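Local coordinates for protein UDP-N-acetylmuramate--L-alanine ligase (Thermotoga maritima, PDB 1J6U) that joins L-alanine to UDP-N-acetylmuramate at the expense of ATP, a cytoplasmic step of peptidoglycan biosynthesis in cell wall formation, at residues 48-53 against 58-63. Sequence-based numbering, arbitrary orientation.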
# COMPACT_ATOMS: atom_id res chain seq x y z
N GLU A 48 -8.18 -0.61 -11.97
CA GLU A 48 -9.33 -1.24 -11.30
C GLU A 48 -10.15 -0.16 -10.65
O GLU A 48 -11.38 -0.29 -10.55
CB GLU A 48 -8.95 -2.38 -10.32
CG GLU A 48 -8.51 -2.07 -8.89
CD GLU A 48 -9.63 -1.63 -7.95
OE1 GLU A 48 -10.80 -2.12 -7.97
OE2 GLU A 48 -9.30 -0.77 -7.12
N ARG A 49 -9.51 0.94 -10.24
CA ARG A 49 -10.26 2.06 -9.69
C ARG A 49 -11.20 2.68 -10.75
O ARG A 49 -12.38 2.89 -10.48
CB ARG A 49 -9.33 3.15 -9.11
CG ARG A 49 -8.72 2.84 -7.71
CD ARG A 49 -9.38 1.63 -7.05
NE ARG A 49 -10.40 1.96 -6.06
CZ ARG A 49 -11.40 1.16 -5.66
NH1 ARG A 49 -11.58 -0.07 -6.14
NH2 ARG A 49 -12.27 1.62 -4.78
N THR A 50 -10.70 2.94 -11.97
CA THR A 50 -11.58 3.54 -13.00
C THR A 50 -12.74 2.59 -13.21
O THR A 50 -13.90 3.01 -13.30
CB THR A 50 -10.86 3.81 -14.39
OG1 THR A 50 -10.30 2.61 -14.93
CG2 THR A 50 -9.75 4.80 -14.23
N ALA A 51 -12.45 1.30 -13.24
CA ALA A 51 -13.54 0.35 -13.43
C ALA A 51 -14.50 0.47 -12.24
O ALA A 51 -15.73 0.62 -12.39
CB ALA A 51 -12.97 -1.05 -13.51
N TYR A 52 -13.93 0.47 -11.04
CA TYR A 52 -14.76 0.54 -9.85
C TYR A 52 -15.59 1.81 -9.80
O TYR A 52 -16.81 1.75 -9.55
CB TYR A 52 -13.91 0.43 -8.57
CG TYR A 52 -14.78 0.38 -7.35
CD1 TYR A 52 -15.61 -0.71 -7.11
CD2 TYR A 52 -14.89 1.49 -6.49
CE1 TYR A 52 -16.54 -0.70 -6.04
CE2 TYR A 52 -15.80 1.51 -5.42
CZ TYR A 52 -16.63 0.41 -5.21
OH TYR A 52 -17.53 0.42 -4.15
N LEU A 53 -14.93 2.95 -10.02
CA LEU A 53 -15.65 4.22 -9.95
C LEU A 53 -16.73 4.32 -10.98
O LEU A 53 -17.74 4.96 -10.73
CB LEU A 53 -14.70 5.41 -10.07
CG LEU A 53 -13.72 5.58 -8.89
CD1 LEU A 53 -13.09 6.94 -8.94
CD2 LEU A 53 -14.42 5.45 -7.62
N ILE A 58 -19.79 7.00 -11.78
CA ILE A 58 -18.96 8.18 -11.91
C ILE A 58 -18.37 8.16 -13.32
O ILE A 58 -17.76 7.17 -13.74
CB ILE A 58 -17.81 8.17 -10.91
CG1 ILE A 58 -18.38 8.17 -9.49
CG2 ILE A 58 -16.90 9.36 -11.16
CD1 ILE A 58 -17.33 7.93 -8.46
N PRO A 59 -18.55 9.25 -14.07
CA PRO A 59 -18.03 9.34 -15.43
C PRO A 59 -16.51 9.45 -15.34
O PRO A 59 -15.98 10.36 -14.68
CB PRO A 59 -18.65 10.61 -15.95
CG PRO A 59 -19.87 10.78 -15.09
CD PRO A 59 -19.37 10.43 -13.75
N ILE A 60 -15.83 8.50 -15.98
CA ILE A 60 -14.39 8.43 -15.99
C ILE A 60 -13.98 8.33 -17.43
O ILE A 60 -14.37 7.37 -18.13
CB ILE A 60 -13.84 7.16 -15.31
CG1 ILE A 60 -14.30 7.08 -13.84
CG2 ILE A 60 -12.31 7.17 -15.44
CD1 ILE A 60 -13.88 8.28 -13.01
N PHE A 61 -13.15 9.28 -17.87
CA PHE A 61 -12.71 9.34 -19.25
C PHE A 61 -11.25 8.99 -19.43
O PHE A 61 -10.37 9.56 -18.79
CB PHE A 61 -12.97 10.74 -19.81
CG PHE A 61 -14.41 11.15 -19.69
CD1 PHE A 61 -15.36 10.60 -20.53
CD2 PHE A 61 -14.81 12.03 -18.71
CE1 PHE A 61 -16.71 10.91 -20.39
CE2 PHE A 61 -16.15 12.35 -18.55
CZ PHE A 61 -17.11 11.78 -19.41
N VAL A 62 -11.01 8.03 -20.31
CA VAL A 62 -9.65 7.60 -20.60
C VAL A 62 -9.52 7.61 -22.11
O VAL A 62 -10.39 7.07 -22.79
CB VAL A 62 -9.40 6.17 -20.12
CG1 VAL A 62 -7.98 5.73 -20.45
CG2 VAL A 62 -9.68 6.08 -18.62
N PRO A 63 -8.45 8.21 -22.64
CA PRO A 63 -7.37 8.87 -21.91
C PRO A 63 -7.65 10.35 -21.71
O PRO A 63 -8.78 10.80 -21.86
CB PRO A 63 -6.17 8.65 -22.79
CG PRO A 63 -6.79 8.87 -24.20
CD PRO A 63 -8.10 8.08 -24.08
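Leu53, Ile58, Ile60 and Thr50 show how a helix is laid against an edge strand and its approach by branched side chains, mostly aliphatic. The apolar contacts run along one side of helix 48-55. Near its C-terminal end, Leu53 CD2 meets Ile58 CD1 at 3.9 Å, the two side chains slanting across each other, and Leu53 CB lies 4.1 Å from Ile60 CG1. One turn earlier, methyl touches methyl: Thr50 CG2 is 3.7 Å from Ile60 CG2. Ile60 therefore reaches both helix residues by separate branches. With CG2 anti to the backbone N and CG1 anti to the carbonyl carbon (chi1 -59°), it sends the methyl to Thr50 and the longer arm to Leu53. Cutting this side chain back to an alanine is likely to open a gap between strand and helix, taking from the Thr50 methyl and Leu53 CB the partner they share.

A single hydrogen bond crosses between the segments. Ile58 N donates to Leu53 O over 3.1 Å, tying the last part of the helix to the start of the returning chain. The bond is somewhat bent, at 150°, and the donor sits out of the carbonyl plane. The same carbonyl oxygen lies 3.2 Å from Ile58 CB, so the isoleucine side chain rises close beside it. Thr50 instead turns its hydroxyl back to the residues just before the helix, where OG1 is hydrogen-bonded to Thr47 N and Glu46 OE2, while its methyl serves the strand.

Leu53 also packs on Ser26 and Leu30 of helix 23-34, and Ile58 on Val39. Backbone hydrogen bonds of Pro59 and Phe61 with Gly41 place strand 60-61 parallel to strand 38-42 at the sheet's edge. The arrangement is the second half of a beta-alpha-beta crossover, strand 38-42, helix 48-55 and strand 60-61, in the Rossmann-like fold of the N-terminal domain of a Mur ligase.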